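Ferredoxin component of carbazole 1,9a-dioxygenase (Nocardioides aromaticivorans, PDB 3GCE) probably carries electrons through a Rieske-type [2Fe-2S] cluster to the terminal oxygenase component that dioxygenates carbazole. Local coordinates at residues V14-L17 and D18-K21; R78-V81 and R82-A85. All coordinates share one frame; numbering follows the deposited sequence.

Contact 1 (V14-L17 and D18-K21); sequences VATL and DQLK
Thr16 ends a strand, and a short 3-10 turn brings Gln19 beside it, a local contact within one continuous run of chain. Gln19 N donates to Thr16 O at 2.9 Å with a bent N-H...O angle of 145°, and one residue on Leu20 N reaches Leu17 O at 3.1 Å. These two successive i to i+3 bonds turn the chain tightly as it leaves the sheet.

The side chain of Gln19 adds a third bond in the reverse sense. With CG anti to the carbonyl carbon (chi1 -70°) and the chain extended beyond it, the amide runs back across Thr16, and OE1 accepts from Thr16 N at 2.9 Å along an almost straight N-H...O line of 171°. The donor stands above the amide carbonyl plane. Glutamine suits the place: it is long enough to span the turn, and its carbonyl can take a main-chain N-H. OE1 also rests against the methyl of Ala15, 3.5 Å from its CB. From the buried side, Leu20 CD1 meets the same Ala15 CB at 3.6 Å; the leucine also leans on Ile107 of strand 106-109, which pairs with strand 12-16, and Phe28 lies against Ala15, where a small residue fits. Leu17 O and Leu20 O are further tied to Arg39, the former weakly.

Thr16, on an outermost strand of its sheet, thus has its N-H and its C=O both bonded within the turn, the N-H by a side chain and the C=O by the backbone, and a single residue, Gln19, supplies both partners.

Contact 2 (R78-V81 and R82-A85); sequences RFDV and RTGA
The Arg82 guanidinium is met at its edge, not over a face, by Asp80: OD1 lies in its plane, 2.9 Å from NE, a salt bridge whose N-H...O bond is nearly straight (173°). Carboxylate and guanidinium stand almost perpendicular, 87° apart, and a water bridges Arg82 NH2 and Asp80 OD1. The Phe79 ring has Gly84 O near its plane, 3.4 Å from CD2, while its other neighbours include Cys51 and Cys91.

Asp80 gathers the turn around its carboxylate. Its CG lies anti to the backbone N (chi1 169°), which carries both oxygens over the following residues. Arg82 N donates to Asp80 OD1 at 3.1 Å, which makes an Asx turn, and it comes from the face opposite to the side-chain donor. Thr83 OG1 gives its proton to Asp80 OD2 at 2.6 Å, from above the carboxylate plane. This hydroxyl in turn accepts from Ala85 N, forming an ST turn, so threonine serves as both donor and acceptor. With an alanine in place of Asp80, the Arg82 guanidinium and backbone N-H would probably lose their shared acceptor and the Thr83 hydroxyl the group it donates to.

The backbone closes the circuit: Asp80 N donates to Ala85 O at 2.8 Å, and Asp80 O accepts from Gly84 N at 2.8 Å and, weakly, from Thr83 N. Gly84 has a positive phi, which favours glycine.

Residues 81-84 form the four-residue loop of a beta-hairpin, closed by the Asp80-Ala85 pair and braced by the Asp80 carboxylate; it joins antiparallel strands 78-80 and 86-88 in the cluster-binding part of the Rieske domain.

Both contacts are local turns at the end of a strand, a bend in contact 1 and a hairpin in contact 2, yet they serve different sheets and lie on opposite sides of the chain's centre. Their own centres are 20 Å apart and their nearest atoms about 11 Å, so they do not touch. Contact 1 leaves the three-stranded sheet containing strands 12-16 and 106-109, away from the cluster site. Contact 2 belongs to the four-stranded sheet near the cluster: the Phe79 side chain lies about 4 Å from that of Cys51, a cluster ligand, and about 6 Å from the [2Fe-2S] cluster. In contact 1 a neutral amide secures the turn; in contact 2 a charged carboxylate does.

Contact 1 (V14-L17 and D18-K21)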
ATOM      1  N   VAL A  14       3.914   7.390  -9.617  1.00 15.53           N
ATOM      2  CA  VAL A  14       4.355   7.702  -8.252  1.00 15.63           C
ATOM      3  C   VAL A  14       5.861   7.657  -8.090  1.00 16.62           C
ATOM      4  O   VAL A  14       6.418   8.390  -7.275  1.00 16.79           O
ATOM      5  CB  VAL A  14       3.675   6.786  -7.203  1.00 15.57           C
ATOM      6  CG1 VAL A  14       2.160   7.071  -7.183  1.00 14.64           C
ATOM      7  CG2 VAL A  14       3.956   5.311  -7.486  1.00 13.95           C
ATOM      8  N   ALA A  15       6.511   6.786  -8.853  1.00 16.35           N
ATOM      9  CA  ALA A  15       7.936   6.561  -8.716  1.00 18.93           C
ATOM     10  C   ALA A  15       8.408   5.583  -9.776  1.00 19.88           C
ATOM     11  O   ALA A  15       7.592   4.960 -10.463  1.00 19.14           O
ATOM     12  CB  ALA A  15       8.248   6.005  -7.308  1.00 19.23           C
ATOM     13  N   THR A  16       9.727   5.458  -9.899  1.00 21.94           N
ATOM     14  CA  THR A  16      10.370   4.410 -10.672  1.00 24.28           C
ATOM     15  C   THR A  16      10.593   3.208  -9.742  1.00 25.38           C
ATOM     16  O   THR A  16      10.858   3.385  -8.541  1.00 25.57           O
ATOM     17  CB  THR A  16      11.736   4.921 -11.210  1.00 25.24           C
ATOM     18  OG1 THR A  16      11.563   6.217 -11.781  1.00 28.89           O
ATOM     19  CG2 THR A  16      12.263   4.042 -12.258  1.00 24.97           C
ATOM     20  N   LEU A  17      10.477   1.995 -10.280  1.00 26.37           N
ATOM     21  CA  LEU A  17      10.539   0.779  -9.483  1.00 28.18           C
ATOM     22  C   LEU A  17      11.751   0.731  -8.551  1.00 29.68           C
ATOM     23  O   LEU A  17      11.616   0.383  -7.373  1.00 29.56           O
ATOM     24  CB  LEU A  17      10.508  -0.469 -10.372  1.00 28.11           C
ATOM     25  CG  LEU A  17      10.396  -1.834  -9.695  1.00 28.02           C
ATOM     26  CD1 LEU A  17       9.020  -2.035  -9.117  1.00 26.91           C
ATOM     27  CD2 LEU A  17      10.730  -2.953 -10.670  1.00 28.56           C
ATOM     28  N   ASP A  18      12.929   1.091  -9.057  1.00 31.16           N
ATOM     29  CA  ASP A  18      14.124   0.961  -8.217  1.00 32.63           C
ATOM     30  C   ASP A  18      14.369   2.163  -7.314  1.00 32.40           C
ATOM     31  O   ASP A  18      15.348   2.187  -6.558  1.00 32.91           O
ATOM     32  CB  ASP A  18      15.355   0.612  -9.040  1.00 33.80           C
ATOM     33  CG  ASP A  18      15.444   1.407 -10.309  1.00 36.47           C
ATOM     34  OD1 ASP A  18      15.358   2.659 -10.232  1.00 39.36           O
ATOM     35  OD2 ASP A  18      15.594   0.764 -11.378  1.00 39.94           O
ATOM     36  N   GLN A  19      13.471   3.146  -7.362  1.00 31.51           N
ATOM     37  CA  GLN A  19      13.459   4.193  -6.347  1.00 31.08           C
ATOM     38  C   GLN A  19      12.824   3.661  -5.070  1.00 30.25           C
ATOM     39  O   GLN A  19      12.961   4.266  -4.011  1.00 29.39           O
ATOM     40  CB  GLN A  19      12.702   5.432  -6.807  1.00 31.38           C
ATOM     41  CG  GLN A  19      13.379   6.237  -7.904  1.00 32.32           C
ATOM     42  CD  GLN A  19      12.520   7.413  -8.365  1.00 33.26           C
ATOM     43  OE1 GLN A  19      11.284   7.370  -8.288  1.00 31.19           O
ATOM     44  NE2 GLN A  19      13.177   8.478  -8.845  1.00 37.34           N
ATOM     45  N   LEU A  20      12.130   2.527  -5.182  1.00 29.35           N
ATOM     46  CA  LEU A  20      11.522   1.876  -4.021  1.00 28.43           C
ATOM     47  C   LEU A  20      12.379   0.727  -3.527  1.00 27.61           C
ATOM     48  O   LEU A  20      12.637  -0.243  -4.266  1.00 27.25           O
ATOM     49  CB  LEU A  20      10.116   1.359  -4.365  1.00 28.24           C
ATOM     50  CG  LEU A  20       8.890   2.230  -4.102  1.00 28.84           C
ATOM     51  CD1 LEU A  20       8.985   3.593  -4.770  1.00 30.37           C
ATOM     52  CD2 LEU A  20       7.640   1.484  -4.553  1.00 28.48           C
ATOM     53  N   LYS A  21      12.812   0.824  -2.274  1.00 27.14           N
ATOM     54  CA  LYS A  21      13.489  -0.288  -1.629  1.00 28.13           C
ATOM     55  C   LYS A  21      12.498  -1.442  -1.444  1.00 26.61           C
ATOM     56  O   LYS A  21      11.397  -1.240  -0.932  1.00 25.40           O
ATOM     57  CB  LYS A  21      14.092   0.146  -0.284  1.00 28.30           C
ATOM     58  CG  LYS A  21      15.084   1.312  -0.406  1.00 30.96           C
ATOM     59  CD  LYS A  21      15.487   1.902   0.964  1.00 31.58           C
ATOM     60  CE  LYS A  21      14.434   2.874   1.507  1.00 35.92           C
ATOM     61  NZ  LYS A  21      14.850   3.492   2.803  1.00 38.38           N
TER

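Contact 2 (R78-V81 and R82-A85)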
ATOM      1  N   ARG A  78      -3.596  -5.627  10.957  1.00 12.32           N
ATOM      2  CA  ARG A  78      -2.905  -5.905   9.687  1.00 13.06           C
ATOM      3  C   ARG A  78      -3.846  -5.951   8.497  1.00 12.42           C
ATOM      4  O   ARG A  78      -5.026  -6.265   8.658  1.00 12.10           O
ATOM      5  CB  ARG A  78      -2.127  -7.218   9.727  1.00 12.87           C
ATOM      6  CG  ARG A  78      -0.978  -7.255  10.751  1.00 13.99           C
ATOM      7  CD  ARG A  78      -0.104  -8.506  10.591  1.00 15.30           C
ATOM      8  NE  ARG A  78       0.881  -8.606  11.677  1.00 16.00           N
ATOM      9  CZ  ARG A  78       1.886  -9.483  11.723  1.00 18.97           C
ATOM     10  NH1 ARG A  78       2.067 -10.370  10.745  1.00 16.45           N
ATOM     11  NH2 ARG A  78       2.712  -9.474  12.762  1.00 17.16           N
ATOM     12  N   PHE A  79      -3.308  -5.617   7.319  1.00 11.66           N
ATOM     13  CA  PHE A  79      -4.018  -5.781   6.036  1.00 11.08           C
ATOM     14  C   PHE A  79      -3.179  -6.577   5.053  1.00 10.81           C
ATOM     15  O   PHE A  79      -1.938  -6.494   5.057  1.00 10.41           O
ATOM     16  CB  PHE A  79      -4.345  -4.420   5.404  1.00 10.98           C
ATOM     17  CG  PHE A  79      -5.241  -3.556   6.270  1.00 12.51           C
ATOM     18  CD1 PHE A  79      -4.685  -2.652   7.181  1.00 10.34           C
ATOM     19  CD2 PHE A  79      -6.637  -3.594   6.117  1.00 11.74           C
ATOM     20  CE1 PHE A  79      -5.504  -1.829   7.987  1.00 10.05           C
ATOM     21  CE2 PHE A  79      -7.452  -2.782   6.908  1.00 10.40           C
ATOM     22  CZ  PHE A  79      -6.874  -1.887   7.837  1.00 11.23           C
ATOM     23  N   ASP A  80      -3.866  -7.315   4.194  1.00  9.92           N
ATOM     24  CA  ASP A  80      -3.245  -7.938   3.040  1.00 10.66           C
ATOM     25  C   ASP A  80      -3.010  -6.812   1.995  1.00 10.69           C
ATOM     26  O   ASP A  80      -3.961  -6.178   1.545  1.00 10.99           O
ATOM     27  CB  ASP A  80      -4.178  -9.033   2.500  1.00 10.73           C
ATOM     28  CG  ASP A  80      -3.733  -9.566   1.135  1.00 14.87           C
ATOM     29  OD1 ASP A  80      -2.496  -9.544   0.841  1.00 12.89           O
ATOM     30  OD2 ASP A  80      -4.631  -9.993   0.357  1.00 15.11           O
ATOM     31  N   VAL A  81      -1.754  -6.578   1.614  1.00 10.07           N
ATOM     32  CA  VAL A  81      -1.437  -5.538   0.615  1.00  9.62           C
ATOM     33  C   VAL A  81      -1.908  -5.841  -0.797  1.00 10.05           C
ATOM     34  O   VAL A  81      -1.971  -4.928  -1.628  1.00  9.21           O
ATOM     35  CB  VAL A  81       0.064  -5.152   0.616  1.00 10.14           C
ATOM     36  CG1 VAL A  81       0.460  -4.592   1.992  1.00 10.41           C
ATOM     37  CG2 VAL A  81       0.964  -6.341   0.226  1.00  8.43           C
ATOM     38  N   ARG A  82      -2.230  -7.114  -1.066  1.00 10.03           N
ATOM     39  CA  ARG A  82      -2.743  -7.539  -2.370  1.00 10.66           C
ATOM     40  C   ARG A  82      -4.198  -7.128  -2.595  1.00 11.38           C
ATOM     41  O   ARG A  82      -4.625  -6.877  -3.748  1.00 12.46           O
ATOM     42  CB  ARG A  82      -2.656  -9.061  -2.490  1.00 10.95           C
ATOM     43  CG  ARG A  82      -1.227  -9.588  -2.571  1.00 12.91           C
ATOM     44  CD  ARG A  82      -1.200 -11.094  -2.400  1.00 14.42           C
ATOM     45  NE  ARG A  82      -1.503 -11.473  -1.020  1.00 16.35           N
ATOM     46  CZ  ARG A  82      -1.427 -12.714  -0.558  1.00 17.69           C
ATOM     47  NH1 ARG A  82      -1.038 -13.690  -1.359  1.00 18.01           N
ATOM     48  NH2 ARG A  82      -1.745 -12.978   0.700  1.00 18.01           N
ATOM     49  N   THR A  83      -4.966  -7.023  -1.507  1.00 10.22           N
ATOM     50  CA  THR A  83      -6.426  -6.903  -1.618  1.00  9.86           C
ATOM     51  C   THR A  83      -7.052  -5.833  -0.751  1.00  9.23           C
ATOM     52  O   THR A  83      -8.241  -5.460  -0.971  1.00  8.54           O
ATOM     53  CB  THR A  83      -7.131  -8.253  -1.296  1.00  9.72           C
ATOM     54  OG1 THR A  83      -6.838  -8.608   0.064  1.00 12.58           O
ATOM     55  CG2 THR A  83      -6.658  -9.386  -2.268  1.00 11.01           C
ATOM     56  N   GLY A  84      -6.303  -5.377   0.253  1.00  9.39           N
ATOM     57  CA  GLY A  84      -6.844  -4.459   1.270  1.00  9.86           C
ATOM     58  C   GLY A  84      -7.625  -5.176   2.373  1.00 10.50           C
ATOM     59  O   GLY A  84      -8.231  -4.530   3.221  1.00 10.45           O
ATOM     60  N   ALA A  85      -7.646  -6.512   2.349  1.00 10.52           N
ATOM     61  CA  ALA A  85      -8.430  -7.260   3.318  1.00 10.67           C
ATOM     62  C   ALA A  85      -7.804  -7.144   4.694  1.00 10.67           C
ATOM     63  O   ALA A  85      -6.581  -7.163   4.809  1.00 11.61           O
ATOM     64  CB  ALA A  85      -8.549  -8.750   2.925  1.00  9.63           C
TER
HETATM   65  O   HOH W   1      -1.593 -11.126   2.872  1.00 18.55           O